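Hydroxyglutarate synthase (Oryza sativa, PDB 6W1K) catalyses the iron(II)-dependent, oxygen-consuming decarboxylation and hydroxylation of 2-oxoadipate to D-2-hydroxyglutarate in plant lysine catabolism. Local coordinates at residues Q141-T146 with K167-D172; V85-L90 with W101-T106; D68-K73 with R145-G150; R208-F213 with F268-V273. One frame throughout, in Å; residues are numbered along the deposited sequence.

Contact 1 (Q141-T146 with K167-D172); sequences QKYIRT and KPIYSD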
loop_
_atom_site.group_PDB
_atom_site.type_symbol
_atom_site.label_atom_id
_atom_site.label_comp_id
_atom_site.label_asym_id
_atom_site.label_seq_id
_atom_site.Cartn_x
_atom_site.Cartn_y
_atom_site.Cartn_z
ATOM N N GLN A 141 16.503 14.248 9.872
ATOM C CA GLN A 141 17.919 13.915 9.824
ATOM C C GLN A 141 18.399 13.336 11.150
ATOM O O GLN A 141 19.262 12.451 11.166
ATOM C CB GLN A 141 18.743 15.144 9.469
ATOM C CG GLN A 141 20.132 14.838 9.024
ATOM C CD GLN A 141 20.176 14.043 7.713
ATOM O OE1 GLN A 141 19.379 14.264 6.786
ATOM N NE2 GLN A 141 21.115 13.098 7.642
ATOM N N LYS A 142 17.891 13.854 12.275
ATOM C CA LYS A 142 18.286 13.325 13.579
ATOM C C LYS A 142 17.940 11.842 13.682
ATOM O O LYS A 142 18.750 11.025 14.141
ATOM C CB LYS A 142 17.605 14.106 14.712
ATOM C CG LYS A 142 17.812 13.481 16.107
ATOM C CD LYS A 142 17.212 14.327 17.234
ATOM C CE LYS A 142 15.689 14.331 17.175
ATOM N NZ LYS A 142 15.076 14.900 18.440
ATOM N N TYR A 143 16.712 11.483 13.305
ATOM C CA TYR A 143 16.325 10.081 13.412
ATOM C C TYR A 143 17.081 9.223 12.414
ATOM O O TYR A 143 17.541 8.123 12.765
ATOM C CB TYR A 143 14.825 9.950 13.242
ATOM C CG TYR A 143 14.128 10.478 14.449
ATOM C CD1 TYR A 143 14.079 9.743 15.619
ATOM C CD2 TYR A 143 13.594 11.731 14.463
ATOM C CE1 TYR A 143 13.468 10.217 16.744
ATOM C CE2 TYR A 143 12.965 12.196 15.558
ATOM C CZ TYR A 143 12.907 11.446 16.719
ATOM O OH TYR A 143 12.314 11.915 17.872
ATOM N N ILE A 144 17.263 9.720 11.188
ATOM C CA ILE A 144 18.039 8.974 10.199
ATOM C C ILE A 144 19.445 8.681 10.740
ATOM O O ILE A 144 19.979 7.584 10.560
ATOM C CB ILE A 144 18.106 9.741 8.865
ATOM C CG1 ILE A 144 16.757 9.781 8.123
ATOM C CG2 ILE A 144 19.172 9.150 7.956
ATOM C CD1 ILE A 144 16.099 8.510 7.975
ATOM N N ARG A 145 20.069 9.663 11.405
ATOM C CA ARG A 145 21.388 9.418 11.990
ATOM C C ARG A 145 21.336 8.308 13.046
ATOM O O ARG A 145 22.228 7.455 13.094
ATOM C CB ARG A 145 21.976 10.699 12.580
ATOM C CG ARG A 145 22.460 11.688 11.498
ATOM C CD ARG A 145 23.507 11.067 10.517
ATOM N NE ARG A 145 22.960 10.790 9.176
ATOM C CZ ARG A 145 23.214 9.690 8.461
ATOM N NH1 ARG A 145 24.023 8.742 8.941
ATOM N NH2 ARG A 145 22.660 9.535 7.258
ATOM N N THR A 146 20.268 8.255 13.851
ATOM C CA THR A 146 20.186 7.231 14.885
ATOM C C THR A 146 20.038 5.823 14.315
ATOM O O THR A 146 20.286 4.846 15.041
ATOM C CB THR A 146 19.026 7.473 15.880
ATOM O OG1 THR A 146 17.751 7.130 15.326
ATOM C CG2 THR A 146 18.987 8.915 16.373
ATOM N N LYS A 167 13.179 5.437 18.998
ATOM C CA LYS A 167 11.779 5.772 19.233
ATOM C C LYS A 167 11.641 7.288 19.277
ATOM O O LYS A 167 12.449 7.950 19.923
ATOM C CB LYS A 167 11.306 5.185 20.561
ATOM C CG LYS A 167 9.827 4.849 20.629
ATOM C CD LYS A 167 9.460 4.140 21.951
ATOM C CE LYS A 167 8.555 2.915 21.695
ATOM N NZ LYS A 167 7.420 2.772 22.692
ATOM N N PRO A 168 10.648 7.860 18.614
ATOM C CA PRO A 168 10.543 9.329 18.567
ATOM C C PRO A 168 10.029 9.921 19.864
ATOM O O PRO A 168 9.335 9.261 20.645
ATOM C CB PRO A 168 9.534 9.579 17.444
ATOM C CG PRO A 168 9.186 8.249 16.885
ATOM C CD PRO A 168 9.644 7.180 17.782
ATOM N N ILE A 169 10.419 11.193 20.114
ATOM C CA ILE A 169 9.827 11.978 21.188
ATOM C C ILE A 169 8.604 12.679 20.622
ATOM O O ILE A 169 8.542 13.020 19.436
ATOM C CB ILE A 169 10.813 12.988 21.818
ATOM C CG1 ILE A 169 11.198 14.046 20.790
ATOM C CG2 ILE A 169 12.055 12.255 22.318
ATOM C CD1 ILE A 169 12.211 15.023 21.272
ATOM N N TYR A 170 7.631 12.916 21.499
ATOM C CA TYR A 170 6.338 13.422 21.054
ATOM C C TYR A 170 6.484 14.790 20.394
ATOM O O TYR A 170 5.825 15.072 19.391
ATOM C CB TYR A 170 5.368 13.510 22.250
ATOM C CG TYR A 170 3.965 13.934 21.826
ATOM C CD1 TYR A 170 3.339 13.294 20.784
ATOM C CD2 TYR A 170 3.282 14.976 22.458
ATOM C CE1 TYR A 170 2.065 13.679 20.352
ATOM C CE2 TYR A 170 1.998 15.353 22.040
ATOM C CZ TYR A 170 1.402 14.705 20.980
ATOM O OH TYR A 170 0.135 15.070 20.559
ATOM N N SER A 171 7.323 15.659 20.964
ATOM C CA SER A 171 7.501 16.995 20.412
ATOM C C SER A 171 7.892 16.925 18.941
ATOM O O SER A 171 7.442 17.738 18.128
ATOM C CB SER A 171 8.564 17.760 21.191
ATOM O OG SER A 171 9.798 17.068 21.189
ATOM N N ASP A 172 8.720 15.956 18.574
ATOM C CA ASP A 172 9.136 15.870 17.179
ATOM C C ASP A 172 7.977 15.414 16.297
ATOM O O ASP A 172 7.804 15.908 15.174
ATOM C CB ASP A 172 10.317 14.920 17.031
ATOM C CG ASP A 172 11.649 15.501 17.555
ATOM O OD1 ASP A 172 11.753 16.732 17.729
ATOM O OD2 ASP A 172 12.598 14.697 17.757
#
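Asp-172 OD2 receives two donors from neighbouring residues of helix 134-147. Lys-142 NZ forms a salt bridge with it at 2.6 Å on the syn lone pair, the lysine chain bending at chi3 (69°) to bring CE beside the carboxylate. Tyr-143 OH donates to the anti lone pair of the same Asp-172 OD2 at 2.8 Å, with ring and carboxylate planes 88° apart. Such double donation, one partner being cationic, would probably favour an ionised aspartate.

The phenol oxygen is also an acceptor: Ile-169 N, at the N-cap position of helix 170-179, reaches Tyr-143 OH at 3.0 Å. Apolar packing is modest by comparison, with Pro-168 CB 3.9 Å from Tyr-143 CZ. Separately, the Ile-169 CD1 methyl lies beside the charged Lys-142 NZ.

The contact thus ties the side of helix 134-147 to the start of helix 170-179, while helix 181-189 packs Leu-187 against both Tyr-143 and Pro-168, and the Pro-168 backbone is hydrogen-bonded to Ala-254 beyond strand 248-252.

Contact 2 (V85-L90 with W101-T106); sequences VPREEL and WFSPPT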
loop_
_atom_site.group_PDB
_atom_site.type_symbol
_atom_site.label_atom_id
_atom_site.label_comp_id
_atom_site.label_asym_id
_atom_site.label_seq_id
_atom_site.Cartn_x
_atom_site.Cartn_y
_atom_site.Cartn_z
ATOM N N VAL A 85 9.438 -5.757 -11.342
ATOM C CA VAL A 85 9.862 -4.905 -12.447
ATOM C C VAL A 85 9.369 -3.500 -12.136
ATOM O O VAL A 85 8.167 -3.300 -11.959
ATOM C CB VAL A 85 9.276 -5.392 -13.786
ATOM C CG1 VAL A 85 9.657 -4.511 -14.986
ATOM C CG2 VAL A 85 9.732 -6.842 -14.072
ATOM N N PRO A 86 10.246 -2.495 -12.116
ATOM C CA PRO A 86 9.769 -1.121 -11.902
ATOM C C PRO A 86 8.943 -0.614 -13.077
ATOM O O PRO A 86 9.235 -0.862 -14.253
ATOM C CB PRO A 86 11.069 -0.315 -11.720
ATOM C CG PRO A 86 12.105 -1.088 -12.415
ATOM C CD PRO A 86 11.712 -2.556 -12.247
ATOM N N ARG A 87 7.885 0.101 -12.739
ATOM C CA ARG A 87 6.978 0.639 -13.740
ATOM C C ARG A 87 6.951 2.167 -13.665
ATOM O O ARG A 87 8.011 2.797 -13.687
ATOM C CB ARG A 87 5.609 -0.007 -13.561
ATOM C CG ARG A 87 5.700 -1.568 -13.638
ATOM C CD ARG A 87 5.960 -2.089 -15.103
ATOM N NE ARG A 87 4.801 -1.788 -15.928
ATOM C CZ ARG A 87 3.776 -2.610 -16.150
ATOM N NH1 ARG A 87 3.772 -3.833 -15.662
ATOM N NH2 ARG A 87 2.751 -2.212 -16.879
ATOM N N GLU A 88 5.769 2.765 -13.584
ATOM C CA GLU A 88 5.614 4.212 -13.746
ATOM C C GLU A 88 5.932 4.962 -12.445
ATOM O O GLU A 88 5.700 4.470 -11.336
ATOM C CB GLU A 88 4.197 4.554 -14.195
ATOM C CG GLU A 88 3.606 3.581 -15.245
ATOM C CD GLU A 88 4.538 3.330 -16.430
ATOM O OE1 GLU A 88 5.151 4.314 -16.908
ATOM O OE2 GLU A 88 4.649 2.152 -16.877
ATOM N N GLU A 89 6.495 6.152 -12.604
ATOM C CA GLU A 89 6.685 7.084 -11.501
ATOM C C GLU A 89 5.520 8.058 -11.428
ATOM O O GLU A 89 5.152 8.676 -12.433
ATOM C CB GLU A 89 7.994 7.851 -11.687
ATOM C CG GLU A 89 8.302 8.829 -10.589
ATOM C CD GLU A 89 9.560 9.631 -10.862
ATOM O OE1 GLU A 89 10.664 9.037 -10.791
ATOM O OE2 GLU A 89 9.440 10.843 -11.160
ATOM N N LEU A 90 4.978 8.237 -10.227
ATOM C CA LEU A 90 3.930 9.214 -9.958
ATOM C C LEU A 90 4.476 10.324 -9.070
ATOM O O LEU A 90 5.260 10.061 -8.147
ATOM C CB LEU A 90 2.760 8.532 -9.259
ATOM C CG LEU A 90 1.927 7.580 -10.119
ATOM C CD1 LEU A 90 2.664 6.280 -10.330
ATOM C CD2 LEU A 90 0.574 7.330 -9.471
ATOM N N TRP A 101 5.726 2.230 -8.785
ATOM C CA TRP A 101 5.110 0.936 -8.556
ATOM C C TRP A 101 5.861 -0.132 -9.343
ATOM O O TRP A 101 6.635 0.162 -10.260
ATOM C CB TRP A 101 3.627 0.968 -8.893
ATOM C CG TRP A 101 3.219 0.972 -10.319
ATOM C CD1 TRP A 101 3.104 2.053 -11.162
ATOM C CD2 TRP A 101 2.789 -0.169 -11.072
ATOM N NE1 TRP A 101 2.610 1.651 -12.388
ATOM C CE2 TRP A 101 2.434 0.287 -12.363
ATOM C CE3 TRP A 101 2.672 -1.532 -10.774
ATOM C CZ2 TRP A 101 1.963 -0.573 -13.364
ATOM C CZ3 TRP A 101 2.179 -2.394 -11.777
ATOM C CH2 TRP A 101 1.832 -1.907 -13.048
ATOM N N PHE A 102 5.660 -1.371 -8.907
ATOM C CA PHE A 102 6.426 -2.539 -9.344
ATOM C C PHE A 102 5.432 -3.657 -9.649
ATOM O O PHE A 102 4.531 -3.929 -8.858
ATOM C CB PHE A 102 7.424 -2.996 -8.274
ATOM C CG PHE A 102 8.421 -1.934 -7.871
ATOM C CD1 PHE A 102 8.039 -0.893 -7.056
ATOM C CD2 PHE A 102 9.710 -1.972 -8.341
ATOM C CE1 PHE A 102 8.959 0.092 -6.739
ATOM C CE2 PHE A 102 10.639 -1.005 -8.031
ATOM C CZ PHE A 102 10.278 0.032 -7.228
ATOM N N SER A 103 5.593 -4.294 -10.826
ATOM C CA SER A 103 4.741 -5.405 -11.207
ATOM C C SER A 103 5.470 -6.711 -10.914
ATOM O O SER A 103 6.688 -6.805 -11.105
ATOM C CB SER A 103 4.387 -5.362 -12.697
ATOM O OG SER A 103 5.563 -5.232 -13.440
ATOM N N PRO A 104 4.741 -7.743 -10.522
ATOM C CA PRO A 104 5.394 -8.963 -10.014
ATOM C C PRO A 104 5.956 -9.828 -11.124
ATOM O O PRO A 104 5.579 -9.708 -12.290
ATOM C CB PRO A 104 4.265 -9.687 -9.253
ATOM C CG PRO A 104 3.007 -9.175 -9.840
ATOM C CD PRO A 104 3.273 -7.769 -10.385
ATOM N N PRO A 105 6.857 -10.749 -10.786
ATOM C CA PRO A 105 7.241 -11.783 -11.750
ATOM C C PRO A 105 6.018 -12.620 -12.137
ATOM O O PRO A 105 5.028 -12.670 -11.408
ATOM C CB PRO A 105 8.269 -12.613 -10.989
ATOM C CG PRO A 105 7.845 -12.496 -9.532
ATOM C CD PRO A 105 7.289 -11.071 -9.411
ATOM N N THR A 106 6.108 -13.297 -13.283
ATOM C CA THR A 106 5.058 -14.236 -13.681
ATOM C C THR A 106 4.957 -15.315 -12.606
ATOM O O THR A 106 5.981 -15.822 -12.135
ATOM C CB THR A 106 5.350 -14.847 -15.041
ATOM O OG1 THR A 106 5.392 -13.799 -16.016
ATOM C CG2 THR A 106 4.273 -15.903 -15.436
#
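Arg-87 packs across the indole of Trp-101 in the beta hairpin of strands 85-92 and 97-103, part of the glyoxalase-like sheet. The tight part lies on the indole. Arg-87 CB sits over one face in a CH-pi contact, 3.6 Å from the centroid of the five-membered ring of Trp-101, and farther out Trp-101 CH2 lies 3.7 Å above the guanidinium centre at Arg-87 CZ. The two planes are 43° apart, well short of a parallel stack. Leu-90 CD1 comes to the ring edge. An alanine in place of Trp-101 would probably open a gap beside Arg-87, set its guanidinium freer to turn and leave Phe-294, a pocket residue, without its edge-to-face partner.

Backbone pairing is firm at Val-85 and Ser-103, a hydrogen-bonded antiparallel pair, and at Arg-87 N to Trp-101 O (2.8 Å). It weakens toward Leu-90, where Trp-101 N reaches Glu-88 O at 3.4 Å. In the neighbouring non-hydrogen-bonded pair, buried Phe-102 packs its CE2 against CB of exposed Pro-86. The looser, solvent-facing part includes Glu-88, whose CG lies 3.6 Å from Trp-101 NE1. Arg-87 NH1 donates in the guanidinium plane to Ser-103 OG at 3.2 Å, with an angle of 156° at the hydrogen.

Contact 3 (D68-K73 with R145-G150); sequences DGYGIK and RTSGKG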
loop_
_atom_site.group_PDB
_atom_site.type_symbol
_atom_site.label_atom_id
_atom_site.label_comp_id
_atom_site.label_asym_id
_atom_site.label_seq_id
_atom_site.Cartn_x
_atom_site.Cartn_y
_atom_site.Cartn_z
ATOM N N ASP A 68 19.105 10.236 2.210
ATOM C CA ASP A 68 20.231 9.407 2.679
ATOM C C ASP A 68 19.988 7.923 2.444
ATOM O O ASP A 68 20.359 7.071 3.251
ATOM C CB ASP A 68 20.523 9.660 4.161
ATOM C CG ASP A 68 20.974 11.096 4.447
ATOM O OD1 ASP A 68 20.854 11.522 5.622
ATOM O OD2 ASP A 68 21.440 11.796 3.510
ATOM N N GLY A 69 19.389 7.605 1.306
ATOM C CA GLY A 69 19.139 6.228 0.952
ATOM C C GLY A 69 18.002 5.545 1.687
ATOM O O GLY A 69 17.850 4.334 1.542
ATOM N N TYR A 70 17.220 6.261 2.487
ATOM C CA TYR A 70 16.095 5.669 3.222
ATOM C C TYR A 70 14.812 5.603 2.396
ATOM O O TYR A 70 13.770 5.160 2.907
ATOM C CB TYR A 70 15.880 6.446 4.538
ATOM C CG TYR A 70 16.750 5.875 5.653
ATOM C CD1 TYR A 70 18.106 6.181 5.738
ATOM C CD2 TYR A 70 16.236 4.941 6.562
ATOM C CE1 TYR A 70 18.913 5.594 6.702
ATOM C CE2 TYR A 70 17.044 4.346 7.527
ATOM C CZ TYR A 70 18.368 4.661 7.579
ATOM O OH TYR A 70 19.137 4.064 8.550
ATOM N N GLY A 71 14.863 6.008 1.134
ATOM C CA GLY A 71 13.678 6.173 0.301
ATOM C C GLY A 71 13.262 4.919 -0.439
ATOM O O GLY A 71 13.453 3.795 0.024
ATOM N N ILE A 72 12.648 5.131 -1.600
ATOM C CA ILE A 72 12.080 4.031 -2.369
ATOM C C ILE A 72 13.107 2.915 -2.558
ATOM O O ILE A 72 12.790 1.733 -2.414
ATOM C CB ILE A 72 11.556 4.546 -3.710
ATOM C CG1 ILE A 72 10.361 5.470 -3.500
ATOM C CG2 ILE A 72 11.146 3.390 -4.602
ATOM C CD1 ILE A 72 10.045 6.309 -4.697
ATOM N N LYS A 73 14.357 3.275 -2.853
ATOM C CA LYS A 73 15.344 2.261 -3.189
ATOM C C LYS A 73 15.617 1.303 -2.030
ATOM O O LYS A 73 16.036 0.159 -2.272
ATOM C CB LYS A 73 16.627 2.940 -3.636
ATOM C CG LYS A 73 17.272 3.777 -2.557
ATOM C CD LYS A 73 18.696 4.183 -2.938
ATOM C CE LYS A 73 18.730 5.492 -3.674
ATOM N NZ LYS A 73 20.011 6.227 -3.433
ATOM N N ARG A 145 20.069 9.663 11.405
ATOM C CA ARG A 145 21.388 9.418 11.990
ATOM C C ARG A 145 21.336 8.308 13.046
ATOM O O ARG A 145 22.228 7.455 13.094
ATOM C CB ARG A 145 21.976 10.699 12.580
ATOM C CG ARG A 145 22.460 11.688 11.498
ATOM C CD ARG A 145 23.507 11.067 10.517
ATOM N NE ARG A 145 22.960 10.790 9.176
ATOM C CZ ARG A 145 23.214 9.690 8.461
ATOM N NH1 ARG A 145 24.023 8.742 8.941
ATOM N NH2 ARG A 145 22.660 9.535 7.258
ATOM N N THR A 146 20.268 8.255 13.851
ATOM C CA THR A 146 20.186 7.231 14.885
ATOM C C THR A 146 20.038 5.823 14.315
ATOM O O THR A 146 20.286 4.846 15.041
ATOM C CB THR A 146 19.026 7.473 15.880
ATOM O OG1 THR A 146 17.751 7.130 15.326
ATOM C CG2 THR A 146 18.987 8.915 16.373
ATOM N N SER A 147 19.637 5.711 13.052
ATOM C CA SER A 147 19.322 4.448 12.373
ATOM C C SER A 147 20.530 3.795 11.744
ATOM O O SER A 147 20.475 2.610 11.409
ATOM C CB SER A 147 18.261 4.719 11.297
ATOM O OG SER A 147 17.779 3.521 10.701
ATOM N N GLY A 148 21.618 4.534 11.574
ATOM C CA GLY A 148 22.808 3.963 10.948
ATOM C C GLY A 148 22.505 3.394 9.568
ATOM O O GLY A 148 21.895 4.041 8.710
ATOM N N LYS A 149 22.908 2.144 9.365
ATOM C CA LYS A 149 22.666 1.451 8.108
ATOM C C LYS A 149 21.384 0.633 8.131
ATOM O O LYS A 149 21.237 -0.314 7.341
ATOM C CB LYS A 149 23.883 0.588 7.773
ATOM C CG LYS A 149 25.084 1.461 7.380
ATOM C CD LYS A 149 26.191 0.634 6.738
ATOM C CE LYS A 149 27.427 1.477 6.406
ATOM N NZ LYS A 149 27.151 2.394 5.258
ATOM N N GLY A 150 20.423 1.011 8.977
ATOM C CA GLY A 150 19.123 0.356 8.966
ATOM C C GLY A 150 18.449 0.360 7.605
ATOM O O GLY A 150 17.676 -0.554 7.287
HETATM O O HOH W 1 22.441 6.940 5.318
#
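Tyr-70 OH is gripped by two oxygens of the 145-150 segment: it is hydrogen-bonded to Ser-147 OG at 2.6 Å and donates to Gly-148 O at 2.8 Å. Gly-148 O lies at the edge of the phenol ring, in its plane, whereas the phenol oxygen itself stands above the carbonyl plane, 57° out of it. Ser-147 OG is anti to its backbone N (chi1 -173°), the position that lets it meet the tyrosine, and it is bonded to Thr-164 OG1 as well.

The tyrosine meets the C-terminal end of helix 134-147, where Gly-148 leaves helical geometry with positive phi and Gly-150 N returns to Ser-147 O. Tyr-70 itself belongs to the turn joining the first strand and the helix of a beta-alpha-beta-beta-beta unit, as in the vicinal oxygen chelate fold.

A salt bridge lies alongside. Arg-145 NH2 meets Asp-68 OD1 at 3.1 Å, in the guanidinium plane but from above the carboxylate, 58° out of its plane; the same oxygen accepts from Gln-141 NE2. A water donates to Asp-68 O at 2.9 Å and accepts from Arg-145 NH2 at 3.2 Å, bridging the two segments at the exposed side.

Contact 4 (R208-F213 with F268-V273); sequences RSINKF and FAERLV. With SO4 (sulfate ion), chain H.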
loop_
_atom_site.group_PDB
_atom_site.type_symbol
_atom_site.label_atom_id
_atom_site.label_comp_id
_atom_site.label_asym_id
_atom_site.label_seq_id
_atom_site.Cartn_x
_atom_site.Cartn_y
_atom_site.Cartn_z
ATOM N N ARG A 208 -18.331 -8.318 -5.563
ATOM C CA ARG A 208 -17.298 -8.113 -6.573
ATOM C C ARG A 208 -17.436 -6.761 -7.269
ATOM O O ARG A 208 -16.444 -6.240 -7.790
ATOM C CB ARG A 208 -17.347 -9.240 -7.608
ATOM C CG ARG A 208 -18.511 -9.160 -8.578
ATOM C CD ARG A 208 -18.481 -10.395 -9.485
ATOM N NE ARG A 208 -19.531 -10.371 -10.494
ATOM C CZ ARG A 208 -20.792 -10.710 -10.265
ATOM N NH1 ARG A 208 -21.171 -11.102 -9.058
ATOM N NH2 ARG A 208 -21.680 -10.648 -11.246
ATOM N N SER A 209 -18.635 -6.190 -7.307
ATOM C CA SER A 209 -18.795 -4.816 -7.752
ATOM C C SER A 209 -18.447 -3.869 -6.607
ATOM O O SER A 209 -18.958 -4.020 -5.492
ATOM C CB SER A 209 -20.223 -4.565 -8.232
ATOM O OG SER A 209 -20.419 -3.175 -8.429
ATOM N N ILE A 210 -17.579 -2.893 -6.881
ATOM C CA ILE A 210 -17.004 -2.118 -5.778
ATOM C C ILE A 210 -18.063 -1.250 -5.103
ATOM O O ILE A 210 -17.986 -0.989 -3.895
ATOM C CB ILE A 210 -15.809 -1.279 -6.276
ATOM C CG1 ILE A 210 -15.046 -0.707 -5.068
ATOM C CG2 ILE A 210 -16.270 -0.240 -7.252
ATOM C CD1 ILE A 210 -13.603 -0.338 -5.395
ATOM N N ASN A 211 -19.071 -0.801 -5.848
ATOM C CA ASN A 211 -20.135 -0.017 -5.229
ATOM C C ASN A 211 -20.908 -0.852 -4.219
ATOM O O ASN A 211 -21.230 -0.377 -3.121
ATOM C CB ASN A 211 -21.068 0.549 -6.294
ATOM C CG ASN A 211 -20.545 1.839 -6.906
ATOM O OD1 ASN A 211 -20.015 2.705 -6.204
ATOM N ND2 ASN A 211 -20.695 1.975 -8.222
ATOM N N LYS A 212 -21.154 -2.107 -4.557
ATOM C CA LYS A 212 -21.794 -3.074 -3.649
ATOM C C LYS A 212 -20.821 -3.359 -2.507
ATOM O O LYS A 212 -21.258 -3.434 -1.379
ATOM C CB LYS A 212 -22.124 -4.378 -4.368
ATOM C CG LYS A 212 -23.587 -4.566 -4.717
ATOM C CD LYS A 212 -23.997 -3.810 -5.940
ATOM C CE LYS A 212 -25.421 -4.109 -6.366
ATOM N NZ LYS A 212 -25.552 -5.478 -6.914
ATOM N N PHE A 213 -19.533 -3.506 -2.807
ATOM C CA PHE A 213 -18.532 -3.760 -1.778
ATOM C C PHE A 213 -18.506 -2.628 -0.750
ATOM O O PHE A 213 -18.501 -2.872 0.458
ATOM C CB PHE A 213 -17.138 -3.926 -2.393
ATOM C CG PHE A 213 -16.123 -4.429 -1.411
ATOM C CD1 PHE A 213 -15.812 -5.781 -1.357
ATOM C CD2 PHE A 213 -15.502 -3.560 -0.503
ATOM C CE1 PHE A 213 -14.911 -6.259 -0.443
ATOM C CE2 PHE A 213 -14.616 -4.044 0.428
ATOM C CZ PHE A 213 -14.300 -5.399 0.445
ATOM N N PHE A 268 -9.706 -1.174 -1.316
ATOM C CA PHE A 268 -10.466 -2.035 -2.221
ATOM C C PHE A 268 -10.418 -1.427 -3.617
ATOM O O PHE A 268 -10.601 -0.215 -3.783
ATOM C CB PHE A 268 -11.905 -2.193 -1.726
ATOM C CG PHE A 268 -12.028 -2.096 -0.230
ATOM C CD1 PHE A 268 -11.574 -3.122 0.591
ATOM C CD2 PHE A 268 -12.611 -0.977 0.352
ATOM C CE1 PHE A 268 -11.698 -3.031 1.979
ATOM C CE2 PHE A 268 -12.739 -0.872 1.725
ATOM C CZ PHE A 268 -12.274 -1.892 2.545
ATOM N N ALA A 269 -10.123 -2.252 -4.612
ATOM C CA ALA A 269 -9.901 -1.737 -5.951
ATOM C C ALA A 269 -10.574 -2.618 -6.982
ATOM O O ALA A 269 -10.553 -3.853 -6.889
ATOM C CB ALA A 269 -8.405 -1.611 -6.258
ATOM N N GLU A 270 -11.175 -1.967 -7.968
ATOM C CA GLU A 270 -11.755 -2.650 -9.118
ATOM C C GLU A 270 -11.042 -2.160 -10.365
ATOM O O GLU A 270 -10.974 -0.949 -10.606
ATOM C CB GLU A 270 -13.262 -2.391 -9.250
ATOM C CG GLU A 270 -13.919 -3.256 -10.368
ATOM C CD GLU A 270 -15.454 -3.300 -10.320
ATOM O OE1 GLU A 270 -16.036 -2.809 -9.340
ATOM O OE2 GLU A 270 -16.076 -3.827 -11.278
ATOM N N ARG A 271 -10.505 -3.085 -11.139
ATOM C CA ARG A 271 -9.898 -2.787 -12.428
ATOM C C ARG A 271 -10.829 -3.295 -13.519
ATOM O O ARG A 271 -11.060 -4.507 -13.629
ATOM C CB ARG A 271 -8.517 -3.426 -12.541
ATOM C CG ARG A 271 -7.563 -3.036 -11.384
ATOM C CD ARG A 271 -6.154 -3.701 -11.491
ATOM N NE ARG A 271 -5.290 -3.093 -10.480
ATOM C CZ ARG A 271 -4.607 -1.964 -10.643
ATOM N NH1 ARG A 271 -3.891 -1.483 -9.646
ATOM N NH2 ARG A 271 -4.617 -1.339 -11.808
ATOM N N LEU A 272 -11.344 -2.380 -14.332
ATOM C CA LEU A 272 -12.281 -2.757 -15.380
ATOM C C LEU A 272 -11.547 -3.187 -16.648
ATOM O O LEU A 272 -10.379 -2.854 -16.862
ATOM C CB LEU A 272 -13.225 -1.602 -15.708
ATOM C CG LEU A 272 -14.212 -1.206 -14.600
ATOM C CD1 LEU A 272 -15.235 -0.226 -15.195
ATOM C CD2 LEU A 272 -14.908 -2.403 -13.987
ATOM N N VAL A 273 -12.273 -3.905 -17.505
ATOM C CA VAL A 273 -11.695 -4.380 -18.753
ATOM C C VAL A 273 -11.288 -3.201 -19.636
ATOM O O VAL A 273 -11.948 -2.154 -19.671
ATOM C CB VAL A 273 -12.686 -5.297 -19.495
ATOM C CG1 VAL A 273 -12.025 -5.928 -20.678
ATOM C CG2 VAL A 273 -13.221 -6.387 -18.580
HETATM S S SO4 H . -24.911 -11.652 -8.824
HETATM O O1 SO4 H . -24.603 -11.943 -10.224
HETATM O O2 SO4 H . -24.166 -12.566 -7.959
HETATM O O3 SO4 H . -24.550 -10.267 -8.520
HETATM O O4 SO4 H . -26.343 -11.849 -8.603
HETATM O O HOH W 2 -16.291 -6.652 -10.589
#
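Glu-270 OE1, carried by a strand, accepts the first N-H of helix 210-219: Ile-210 N reaches it at 2.9 Å, nearly along the C-O axis. Chi1 of the glutamate (-173°) sets CG anti to the backbone N, and the chain, extended beyond CG (chi2 166°), spans from strand to helix start, where the positive end of the helix would probably stabilise the carboxylate charge. Its other oxygen is served by a water that donates to Glu-270 OE2 at 2.9 Å and to Arg-208 O at 2.8 Å.

Beside this polar link the packing is apolar. Ile-210 CD1 lies 4.4 Å from Phe-268 CB. Phe-213 CE2 stands over one face of the Phe-268 ring, offset toward the rim, the planes inclined at 45° and the centroids 4.5 Å apart; the closest carbon approach is doubtfully short. An alanine in place of Phe-268 would probably leave a gap between Phe-213 and Ile-43 of helix 38-51.

Ala-269 points away from the helix, and its side chain is about 4 Å from those of Gln-241 and the metal ligand Glu-267. A helix laid on the last strand of a beta-alpha-beta-beta-beta unit, with a metal ligand from that strand, is characteristic of the vicinal oxygen chelate fold.

Overall arrangement
Contacts 1 and 3 are neighbours, their centres 13 Å apart: both use helix 134-147 and share Arg-145 and Thr-146, and Ile-144 CD1 packs 3.6 Å from Tyr-70 CG between them. Contacts 2 and 4 instead reach the common sheet, with centres about 22 Å apart, and lie much nearer the active site. The side chain of Leu-90 in contact 2 is about 6 Å from the bound 2-oxoadipate, and that of Ala-269 in contact 4 about 7 Å from the nickel ion held by His-59, His-195 and Glu-267. Contacts 1 and 4 lie on opposite sides of the chain's centre, about 40 Å between centres, contact 1 being remote from the metal and substrate site.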